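Local atomic coordinates of erythrocyte membrane protein 1 (Plasmodium falciparum, PDB entry 2XU0), a protein that probably binds host-cell surface receptors, this chain being the N-terminal segment and first Duffy-binding-like domain, a rosetting domain, of a longer adhesin. Residues Ser115-Gly120 with Asp207-Asn212; Ile202-Asp207 with Leu306-Gln311; Gln141-Leu146 with Asp215-Gly220; Lys95-Arg100 with His137-Asn142. The protein carries 10 engineered substitutions. All coordinates share one frame; numbering follows the deposited sequence.

Contact 1: residues Ser115-Gly120 with Asp207-Asn212. With MG (magnesium ion), chain C.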
# COMPACT_ATOMS: atom_id res chain seq x y z
N SER A 115 1.79 -11.31 14.79
CA SER A 115 3.19 -11.21 15.18
C SER A 115 4.27 -12.09 14.57
O SER A 115 5.40 -11.62 14.47
CB SER A 115 3.32 -11.21 16.69
OG SER A 115 2.69 -12.34 17.26
N ASP A 116 3.98 -13.36 14.25
CA ASP A 116 5.05 -14.26 13.76
C ASP A 116 5.71 -13.81 12.44
O ASP A 116 6.94 -13.90 12.31
CB ASP A 116 4.58 -15.73 13.71
CG ASP A 116 3.91 -16.28 14.96
OD1 ASP A 116 4.24 -15.81 16.08
OD2 ASP A 116 3.03 -17.17 14.83
N LYS A 117 4.91 -13.28 11.51
CA LYS A 117 5.40 -12.85 10.19
C LYS A 117 5.80 -11.35 10.10
O LYS A 117 6.14 -10.87 9.01
CB LYS A 117 4.42 -13.26 9.08
CG LYS A 117 4.11 -14.75 9.02
CD LYS A 117 3.54 -15.13 7.66
CE LYS A 117 3.46 -16.63 7.47
NZ LYS A 117 2.19 -17.18 8.01
N ILE A 118 5.74 -10.61 11.21
CA ILE A 118 6.12 -9.19 11.17
C ILE A 118 7.08 -8.87 12.28
O ILE A 118 6.71 -8.99 13.45
CB ILE A 118 4.91 -8.18 11.10
CG1 ILE A 118 4.24 -8.24 9.70
CG2 ILE A 118 5.39 -6.70 11.39
CD1 ILE A 118 3.01 -7.54 9.54
N ARG A 119 8.28 -8.38 11.91
CA ARG A 119 9.33 -7.94 12.84
C ARG A 119 8.83 -6.70 13.55
O ARG A 119 8.37 -5.77 12.90
CB ARG A 119 10.65 -7.63 12.09
CG ARG A 119 11.02 -8.61 10.98
CD ARG A 119 12.17 -8.11 10.10
NE ARG A 119 12.74 -9.19 9.30
CZ ARG A 119 12.35 -9.49 8.07
NH1 ARG A 119 11.41 -8.78 7.47
NH2 ARG A 119 12.90 -10.51 7.42
N GLY A 120 8.88 -6.72 14.87
CA GLY A 120 8.37 -5.59 15.63
C GLY A 120 6.95 -5.84 16.11
O GLY A 120 6.52 -5.23 17.09
N ASP A 207 12.80 -4.11 5.45
CA ASP A 207 11.48 -4.70 5.32
C ASP A 207 11.07 -5.47 6.58
O ASP A 207 11.90 -6.18 7.16
CB ASP A 207 11.41 -5.56 4.05
CG ASP A 207 10.13 -6.32 3.94
OD1 ASP A 207 9.11 -5.72 3.50
OD2 ASP A 207 10.09 -7.46 4.44
N MET A 208 9.82 -5.30 7.02
CA MET A 208 9.28 -5.89 8.27
C MET A 208 8.63 -7.27 8.07
O MET A 208 8.29 -7.93 9.05
CB MET A 208 8.19 -4.98 8.86
CG MET A 208 8.68 -3.70 9.50
SD MET A 208 7.21 -2.80 10.11
CE MET A 208 6.82 -1.84 8.74
N PHE A 209 8.39 -7.69 6.82
CA PHE A 209 7.69 -8.96 6.60
C PHE A 209 8.59 -10.17 6.66
O PHE A 209 9.67 -10.19 6.07
CB PHE A 209 6.80 -8.91 5.36
CG PHE A 209 5.84 -10.08 5.19
CD1 PHE A 209 4.75 -10.24 6.04
CD2 PHE A 209 5.95 -10.94 4.10
CE1 PHE A 209 3.84 -11.30 5.86
CE2 PHE A 209 5.07 -12.01 3.93
CZ PHE A 209 4.02 -12.18 4.82
N LEU A 210 8.19 -11.17 7.45
CA LEU A 210 8.95 -12.39 7.60
C LEU A 210 8.11 -13.51 6.96
O LEU A 210 7.19 -14.01 7.60
CB LEU A 210 9.20 -12.64 9.08
CG LEU A 210 10.06 -13.84 9.40
CD1 LEU A 210 11.43 -13.71 8.75
CD2 LEU A 210 10.17 -14.03 10.90
N PRO A 211 8.36 -13.84 5.66
CA PRO A 211 7.51 -14.85 4.97
C PRO A 211 7.38 -16.18 5.71
O PRO A 211 6.30 -16.75 5.76
CB PRO A 211 8.18 -15.01 3.60
CG PRO A 211 8.99 -13.79 3.41
CD PRO A 211 9.41 -13.32 4.76
N ASN A 212 8.48 -16.64 6.31
CA ASN A 212 8.57 -17.88 7.10
C ASN A 212 9.86 -17.85 7.94
O ASN A 212 10.74 -17.02 7.69
CB ASN A 212 8.54 -19.13 6.19
CG ASN A 212 9.53 -19.08 5.07
OD1 ASN A 212 10.72 -18.84 5.27
ND2 ASN A 212 9.05 -19.27 3.84
MG MG C . 7.15 -10.46 15.31
O HOH W 1 7.50 -16.22 9.96
O HOH W 2 8.48 -11.82 13.76
O HOH W 3 12.36 -8.72 4.83
O HOH W 4 9.20 -9.39 15.96
O HOH W 5 7.30 -12.18 17.04

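Contact 2: residues Ile202-Asp207 with Leu306-Gln311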
# COMPACT_ATOMS: atom_id res chain seq x y z
N ILE A 202 13.41 -4.52 1.11
CA ILE A 202 13.90 -5.90 1.15
C ILE A 202 15.42 -5.88 0.88
O ILE A 202 16.19 -6.44 1.65
CB ILE A 202 13.13 -6.84 0.15
CG1 ILE A 202 11.64 -7.01 0.56
CG2 ILE A 202 13.83 -8.20 0.05
CD1 ILE A 202 10.69 -7.47 -0.59
N VAL A 203 15.81 -5.19 -0.20
CA VAL A 203 17.20 -5.03 -0.60
C VAL A 203 18.01 -4.45 0.55
O VAL A 203 19.08 -4.96 0.84
CB VAL A 203 17.33 -4.19 -1.90
CG1 VAL A 203 18.77 -3.73 -2.14
CG2 VAL A 203 16.81 -4.97 -3.11
N ARG A 204 17.49 -3.41 1.22
CA ARG A 204 18.20 -2.72 2.32
C ARG A 204 18.15 -3.43 3.67
O ARG A 204 18.85 -3.02 4.59
CB ARG A 204 17.73 -1.25 2.44
CG ARG A 204 18.19 -0.37 1.25
CD ARG A 204 17.55 1.01 1.20
NE ARG A 204 16.09 0.94 1.06
CZ ARG A 204 15.29 1.99 0.85
NH1 ARG A 204 15.80 3.21 0.73
NH2 ARG A 204 13.98 1.82 0.78
N GLY A 205 17.31 -4.45 3.79
CA GLY A 205 17.15 -5.17 5.05
C GLY A 205 16.32 -4.43 6.08
O GLY A 205 16.43 -4.71 7.28
N ARG A 206 15.44 -3.51 5.63
CA ARG A 206 14.55 -2.70 6.46
C ARG A 206 13.14 -3.27 6.46
O ARG A 206 12.37 -2.96 7.36
CB ARG A 206 14.52 -1.26 5.95
CG ARG A 206 15.86 -0.51 6.07
CD ARG A 206 15.72 0.81 5.33
NE ARG A 206 16.91 1.65 5.36
CZ ARG A 206 16.95 2.88 4.86
NH1 ARG A 206 15.86 3.42 4.33
NH2 ARG A 206 18.06 3.60 4.92
N ASP A 207 12.80 -4.11 5.45
CA ASP A 207 11.48 -4.70 5.32
C ASP A 207 11.07 -5.47 6.58
O ASP A 207 11.90 -6.18 7.16
CB ASP A 207 11.41 -5.56 4.05
CG ASP A 207 10.13 -6.32 3.94
OD1 ASP A 207 9.11 -5.72 3.50
OD2 ASP A 207 10.09 -7.46 4.44
N LEU A 306 8.70 7.04 -2.61
CA LEU A 306 8.10 6.19 -1.59
C LEU A 306 9.14 5.29 -0.95
O LEU A 306 9.03 4.98 0.24
CB LEU A 306 6.92 5.37 -2.12
CG LEU A 306 5.58 6.10 -2.36
CD1 LEU A 306 4.51 5.11 -2.82
CD2 LEU A 306 5.08 6.81 -1.11
N ASP A 307 10.21 4.94 -1.70
CA ASP A 307 11.30 4.14 -1.16
C ASP A 307 12.10 4.90 -0.05
O ASP A 307 13.03 4.35 0.54
CB ASP A 307 12.20 3.59 -2.28
CG ASP A 307 12.76 4.61 -3.27
OD1 ASP A 307 12.04 5.59 -3.60
OD2 ASP A 307 13.87 4.38 -3.80
N TYR A 308 11.71 6.16 0.23
CA TYR A 308 12.31 6.95 1.32
C TYR A 308 11.28 7.27 2.39
O TYR A 308 11.50 8.12 3.26
CB TYR A 308 13.06 8.19 0.78
CG TYR A 308 14.26 7.76 -0.02
CD1 TYR A 308 15.46 7.43 0.61
CD2 TYR A 308 14.14 7.47 -1.38
CE1 TYR A 308 16.53 6.89 -0.10
CE2 TYR A 308 15.19 6.88 -2.09
CZ TYR A 308 16.38 6.61 -1.45
OH TYR A 308 17.45 6.11 -2.15
N VAL A 309 10.14 6.57 2.34
CA VAL A 309 9.05 6.73 3.31
C VAL A 309 9.06 5.51 4.24
O VAL A 309 9.05 4.39 3.72
CB VAL A 309 7.64 6.92 2.64
CG1 VAL A 309 6.52 6.98 3.69
CG2 VAL A 309 7.62 8.15 1.74
N PRO A 310 9.07 5.67 5.60
CA PRO A 310 9.00 4.49 6.46
C PRO A 310 7.90 3.52 6.02
O PRO A 310 6.77 3.93 5.73
CB PRO A 310 8.72 5.07 7.87
CG PRO A 310 9.31 6.44 7.81
CD PRO A 310 9.09 6.92 6.40
N GLN A 311 8.24 2.25 5.99
CA GLN A 311 7.37 1.15 5.54
C GLN A 311 6.01 1.09 6.23
O GLN A 311 4.99 0.91 5.55
CB GLN A 311 8.12 -0.19 5.61
CG GLN A 311 7.32 -1.37 5.05
CD GLN A 311 8.13 -2.60 4.92
OE1 GLN A 311 8.59 -3.17 5.92
NE2 GLN A 311 8.23 -3.10 3.69
O HOH W 6 13.16 3.25 3.73

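Contact 3: residues Gln141-Leu146 with Asp215-Gly220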
# COMPACT_ATOMS: atom_id res chain seq x y z
N GLN A 141 10.79 -14.67 -5.03
CA GLN A 141 11.28 -16.05 -5.04
C GLN A 141 12.71 -16.30 -5.53
O GLN A 141 13.43 -17.07 -4.90
CB GLN A 141 10.24 -16.99 -5.62
CG GLN A 141 10.23 -18.36 -4.95
CD GLN A 141 10.84 -19.44 -5.81
OE1 GLN A 141 11.51 -20.34 -5.30
NE2 GLN A 141 10.59 -19.40 -7.11
N ASN A 142 13.15 -15.58 -6.57
CA ASN A 142 14.50 -15.69 -7.13
C ASN A 142 15.57 -15.22 -6.17
O ASN A 142 16.72 -15.70 -6.24
CB ASN A 142 14.59 -14.92 -8.45
CG ASN A 142 14.35 -13.44 -8.33
OD1 ASN A 142 13.29 -12.97 -7.87
ND2 ASN A 142 15.34 -12.67 -8.72
N LEU A 143 15.21 -14.28 -5.26
CA LEU A 143 16.13 -13.75 -4.25
C LEU A 143 16.38 -14.77 -3.13
O LEU A 143 17.26 -14.53 -2.31
CB LEU A 143 15.69 -12.38 -3.70
CG LEU A 143 15.42 -11.22 -4.70
CD1 LEU A 143 15.20 -9.91 -3.97
CD2 LEU A 143 16.58 -11.05 -5.70
N GLU A 144 15.66 -15.93 -3.13
CA GLU A 144 15.88 -17.02 -2.15
C GLU A 144 17.05 -17.93 -2.60
O GLU A 144 17.35 -18.92 -1.93
CB GLU A 144 14.62 -17.87 -1.96
CG GLU A 144 13.40 -17.13 -1.44
CD GLU A 144 12.21 -18.03 -1.14
OE1 GLU A 144 12.44 -19.18 -0.70
OE2 GLU A 144 11.06 -17.58 -1.34
N PHE A 145 17.71 -17.57 -3.72
CA PHE A 145 18.79 -18.31 -4.37
C PHE A 145 19.97 -17.41 -4.69
O PHE A 145 20.51 -17.42 -5.80
CB PHE A 145 18.23 -18.99 -5.66
CG PHE A 145 17.06 -19.90 -5.36
CD1 PHE A 145 17.28 -21.21 -4.93
CD2 PHE A 145 15.76 -19.45 -5.46
CE1 PHE A 145 16.20 -22.04 -4.62
CE2 PHE A 145 14.69 -20.27 -5.13
CZ PHE A 145 14.91 -21.57 -4.74
N LEU A 146 20.39 -16.64 -3.68
CA LEU A 146 21.49 -15.70 -3.76
C LEU A 146 22.74 -16.27 -3.10
O LEU A 146 23.85 -15.82 -3.39
CB LEU A 146 21.07 -14.37 -3.10
CG LEU A 146 20.62 -13.17 -3.98
CD1 LEU A 146 20.00 -13.59 -5.31
CD2 LEU A 146 19.67 -12.27 -3.20
N ASP A 215 13.82 -17.09 6.46
CA ASP A 215 14.35 -15.77 6.07
C ASP A 215 15.40 -15.86 4.95
O ASP A 215 16.41 -15.14 4.98
CB ASP A 215 14.94 -15.05 7.30
CG ASP A 215 14.74 -13.54 7.37
OD1 ASP A 215 13.95 -13.01 6.57
OD2 ASP A 215 15.29 -12.91 8.31
N LYS A 216 15.14 -16.75 3.96
CA LYS A 216 16.07 -17.02 2.84
C LYS A 216 16.49 -15.82 2.04
O LYS A 216 17.67 -15.68 1.73
CB LYS A 216 15.56 -18.17 1.95
CG LYS A 216 15.88 -19.52 2.60
CD LYS A 216 15.31 -20.72 1.87
CE LYS A 216 15.61 -22.01 2.61
NZ LYS A 216 15.13 -23.20 1.86
N VAL A 217 15.52 -14.92 1.70
CA VAL A 217 15.84 -13.71 0.92
C VAL A 217 16.87 -12.90 1.65
O VAL A 217 17.90 -12.58 1.07
CB VAL A 217 14.59 -12.85 0.55
CG1 VAL A 217 15.01 -11.52 -0.08
CG2 VAL A 217 13.65 -13.59 -0.38
N GLN A 218 16.65 -12.63 2.96
CA GLN A 218 17.57 -11.83 3.78
C GLN A 218 18.92 -12.47 4.00
O GLN A 218 19.95 -11.78 3.93
CB GLN A 218 16.94 -11.43 5.12
CG GLN A 218 15.84 -10.38 4.95
CD GLN A 218 16.31 -9.15 4.17
OE1 GLN A 218 17.37 -8.58 4.41
NE2 GLN A 218 15.49 -8.70 3.26
N LYS A 219 18.93 -13.78 4.25
CA LYS A 219 20.17 -14.53 4.46
C LYS A 219 21.02 -14.54 3.20
O LYS A 219 22.23 -14.33 3.30
CB LYS A 219 19.88 -15.93 5.00
CG LYS A 219 19.28 -15.82 6.39
CD LYS A 219 19.04 -17.12 7.12
CE LYS A 219 18.20 -16.86 8.35
NZ LYS A 219 18.95 -16.16 9.43
N GLY A 220 20.38 -14.68 2.03
CA GLY A 220 21.04 -14.61 0.73
C GLY A 220 21.65 -13.25 0.50
O GLY A 220 22.82 -13.14 0.13
O HOH W 7 19.00 -16.04 -1.09

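Contact 4: residues Lys95-Arg100 with His137-Asn142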
# COMPACT_ATOMS: atom_id res chain seq x y z
N LYS A 95 12.64 -18.68 -10.60
CA LYS A 95 11.97 -17.46 -11.09
C LYS A 95 11.36 -16.63 -9.89
O LYS A 95 11.29 -17.18 -8.78
CB LYS A 95 10.83 -17.88 -12.05
CG LYS A 95 11.26 -18.32 -13.45
CD LYS A 95 11.69 -17.18 -14.38
CE LYS A 95 12.43 -17.66 -15.60
NZ LYS A 95 13.76 -18.26 -15.26
N PRO A 96 10.74 -15.41 -10.13
CA PRO A 96 10.19 -14.60 -9.01
C PRO A 96 8.77 -14.85 -8.47
O PRO A 96 8.61 -14.75 -7.26
CB PRO A 96 10.31 -13.16 -9.55
CG PRO A 96 11.22 -13.25 -10.74
CD PRO A 96 10.80 -14.56 -11.33
N CYS A 97 7.73 -15.10 -9.34
CA CYS A 97 6.34 -15.30 -8.87
C CYS A 97 5.91 -16.74 -8.49
O CYS A 97 4.75 -16.96 -8.13
CB CYS A 97 5.32 -14.67 -9.82
SG CYS A 97 5.61 -12.92 -10.20
N TYR A 98 6.82 -17.70 -8.60
CA TYR A 98 6.52 -19.10 -8.28
C TYR A 98 6.26 -19.30 -6.80
O TYR A 98 7.05 -18.87 -5.96
CB TYR A 98 7.66 -20.03 -8.75
CG TYR A 98 7.46 -21.48 -8.36
CD1 TYR A 98 6.42 -22.24 -8.90
CD2 TYR A 98 8.29 -22.09 -7.42
CE1 TYR A 98 6.24 -23.57 -8.54
CE2 TYR A 98 8.10 -23.41 -7.03
CZ TYR A 98 7.08 -24.16 -7.61
OH TYR A 98 6.89 -25.47 -7.25
N GLY A 99 5.15 -19.98 -6.52
CA GLY A 99 4.72 -20.29 -5.17
C GLY A 99 3.88 -19.17 -4.58
O GLY A 99 3.28 -19.33 -3.52
N ARG A 100 3.81 -18.04 -5.29
CA ARG A 100 3.05 -16.91 -4.82
C ARG A 100 1.64 -16.87 -5.31
O ARG A 100 1.37 -17.12 -6.49
CB ARG A 100 3.78 -15.58 -5.05
CG ARG A 100 4.81 -15.31 -3.95
CD ARG A 100 6.17 -15.51 -4.51
NE ARG A 100 7.24 -15.40 -3.51
CZ ARG A 100 7.81 -16.45 -2.93
NH1 ARG A 100 7.35 -17.67 -3.15
NH2 ARG A 100 8.84 -16.28 -2.11
N HIS A 137 2.35 -11.41 -1.00
CA HIS A 137 2.59 -12.29 -2.14
C HIS A 137 3.54 -11.74 -3.19
O HIS A 137 3.55 -12.23 -4.31
CB HIS A 137 1.25 -12.73 -2.74
CG HIS A 137 0.22 -13.04 -1.71
ND1 HIS A 137 0.38 -14.10 -0.81
CD2 HIS A 137 -0.96 -12.43 -1.46
CE1 HIS A 137 -0.70 -14.09 -0.05
NE2 HIS A 137 -1.54 -13.11 -0.41
N ILE A 138 4.39 -10.76 -2.80
CA ILE A 138 5.40 -10.14 -3.67
C ILE A 138 6.26 -11.20 -4.40
O ILE A 138 6.61 -12.24 -3.81
CB ILE A 138 6.24 -9.08 -2.89
CG1 ILE A 138 6.37 -7.78 -3.69
CG2 ILE A 138 7.62 -9.61 -2.41
CD1 ILE A 138 6.93 -6.57 -2.92
N CYS A 139 6.61 -10.92 -5.67
CA CYS A 139 7.42 -11.84 -6.49
C CYS A 139 8.91 -11.74 -6.19
O CYS A 139 9.66 -11.20 -7.01
CB CYS A 139 7.12 -11.66 -7.97
SG CYS A 139 5.40 -11.95 -8.42
N ASP A 140 9.35 -12.30 -5.04
CA ASP A 140 10.73 -12.26 -4.53
C ASP A 140 11.45 -13.63 -4.53
O ASP A 140 12.59 -13.73 -4.06
CB ASP A 140 10.70 -11.70 -3.07
CG ASP A 140 10.06 -12.63 -2.03
OD1 ASP A 140 9.35 -13.60 -2.43
OD2 ASP A 140 10.20 -12.36 -0.83
N GLN A 141 10.79 -14.67 -5.03
CA GLN A 141 11.28 -16.05 -5.04
C GLN A 141 12.71 -16.30 -5.53
O GLN A 141 13.43 -17.07 -4.90
CB GLN A 141 10.24 -16.99 -5.62
CG GLN A 141 10.23 -18.36 -4.95
CD GLN A 141 10.84 -19.44 -5.81
OE1 GLN A 141 11.51 -20.34 -5.30
NE2 GLN A 141 10.59 -19.40 -7.11
N ASN A 142 13.15 -15.58 -6.57
CA ASN A 142 14.50 -15.69 -7.13
C ASN A 142 15.57 -15.22 -6.17
O ASN A 142 16.72 -15.70 -6.24
CB ASN A 142 14.59 -14.92 -8.45
CG ASN A 142 14.35 -13.44 -8.33
OD1 ASN A 142 13.29 -12.97 -7.87
ND2 ASN A 142 15.34 -12.67 -8.72

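Contact 1: residues Ser115-Gly120 with Asp207-Asn212
The magnesium-binding loop pairs with a second loop here: Lys117, Ile118 and Arg119 run antiparallel to Leu210, Phe209 and Met208, joined by a single beta bridge. Ile118 and Phe209 form its non-hydrogen-bonded pair. On one flank Leu210 N donates to Lys117 O at 2.6 Å, almost straight at the hydrogen (169°) but well above the carbonyl plane; on the other, Arg119 N reaches Met208 O at 2.9 Å, in the plane of that carbonyl. Phe209 turns its ring edge to Ile118, CD1 lying 4.2 Å from CG1, while Ile118 CG2 rests against Met208 CB. The extended Arg119 chain carries its guanidinium past Met208. There NH1 makes a weak bond to Phe209 O at 2.6 Å and a long salt bridge to Asp207 OD2 at 3.6 Å, and Leu210 CA lies over one guanidinium face. NH2 pairs with Asp215, and Asp207 OD1 with Arg135 and Gln311. The metal takes Ser115 O at 2.3 Å and Ile118 O at 2.4 Å, both from the ends of a type I turn, plus Asn121 O and three waters. Two of those waters also bond to Asp116 O and Gly120 N. Since Ile118 O belongs to the same peptide as Arg119 N, the magnesium ion probably polarises that peptide and strengthens its N-H as a donor to Met208 O.

Contact 2: residues Ile202-Asp207 with Leu306-Gln311
A buried, mainly polar contact joins Arg204, in the last turn of helix 186-204, and Asp207, just beyond it, to Asp307 and Tyr308 ahead of helix 311-338 and Gln311 at its start. Arg204 bends at chi3 (-61°) and presents its guanidinium end-on, NH1 at 3.0 Å and NH2 at 2.7 Å from the one oxygen Asp307 O. That oxygen lies in the guanidinium plane, and NH2 meets it on a lone pair. NH1 also stands over a face of the Tyr308 ring, 3.8 Å from CE1, with the two planes nearly perpendicular; the cation-pi attraction is weak at most. Arg206 NH1 lies over the rim of the Arg204 guanidinium, 3.6 Å above its plane. The like charges are probably eased by Asp201, paired with Arg204, and Glu254, paired with Arg206. Farther along, Gln311 NE2 donates to Asp207 OD1 at 2.8 Å, approaching on the anti side of the carboxylate, while Gln311 OE1 accepts from Met208 N. One amide thus holds both an acid and the backbone beyond it. Gly205, with positive phi, ends the helix in a Schellman motif, and Pro310 takes the N-cap position before helix 311-338: a helix end tied to a helix start within the largely helical Duffy-binding domain.

Contact 3: residues Gln141-Leu146 with Asp215-Gly220
Lys216, Val217 and Gly220 pack the first turns of helix 216-231 against Leu143, Glu144 and Leu146, on and just after a 3-10 turn within the Duffy-binding domain. The helix begins at Asp215, its N-cap residue, whose side chain makes no capping bond. Lys216 comes next. Its CB sits 4.0 Å from Glu144 CB, and the two side chains cross at about a right angle and touch through their aliphatic carbons; the ammonium stays 5.5 Å from Glu144 OE1, measured from NZ, and the other carboxylate oxygen is taken by Arg100. Val217 fits its two methyls against neighbouring residues of the turn. CG1, anti to the backbone N (chi1 172°), meets Leu143 CB at 3.8 Å, and CG2, beside the backbone N, meets Glu144 CG at 3.7 Å. Leu143 also reaches helix 154-175, which places the turn between two helices. At Gly220 the helix offers bare backbone, and Leu146 CB settles against it, 3.8 Å from the glycine CA, while Leu146 also touches Leu221, the next residue, and Val224, one turn on. One water joins three backbone groups across the contact: it donates to Leu143 O at 2.6 Å and to Lys216 O at 3.1 Å, and accepts from Leu146 N at 3.0 Å.

Contact 4: residues Lys95-Arg100 with His137-Asn142
The disulfide between Cys97 and Cys139 staples a type II beta turn, Cys97 to Arg100, to the loop that follows helix 133-136. Its sulfurs, Cys97 SG and Cys139 SG, are 2.0 Å apart with a torsion of 103° about the bond, and Cys139 itself is the centre of an inverse gamma turn. Next to it Pro96 CB packs on Cys139 CB, and Gln141 N donates to Pro96 O at 3.1 Å, on a lone pair in the carbonyl plane. At the far end of the turn Arg100, kinked at chi2 (107°), lays its guanidinium against the second loop. It grips Asp140 side-on, both nitrogens going to the same oxygen: Arg100 NH2 to Asp140 OD1 is 2.7 Å, and NE to OD1 is 3.0 Å. NE adds a weak bond to Ile138 O. OD1 is close to the guanidinium plane, although the carboxylate itself is turned by 56°. This salt bridge probably lowers the cost of burying Asp140. Gln141 bends at chi2 between Tyr98 and Arg100. Gln141 NE2 lies at the edge of the Tyr98 ring, 3.6 Å from Tyr98 CD2, while Gln141 CB lies over the centre of one guanidinium face, 3.7 Å above the plane of Arg100.

From the N terminus, contact 4 opens at 95-100 and contact 1 opens inside it at 115-120. Contact 4 closes at 137-142, the shortest loop of the set, and contact 3 starts on that same turn, sharing Gln141 and Asn142. Contact 2 opens at 202-207, at the end of helix 186-204; then contact 1 closes at 207-212, sharing Asp207, and contact 3 at 215-220. Contact 2 closes last, at 306-311. Contact 1 therefore crosses each of the others, and contacts 2 and 3 cross too, whereas contact 4 precedes contact 2 in series. Together they tie the magnesium loop and the disulfide-linked loops to the helices 186-204, 216-231 and 311-338.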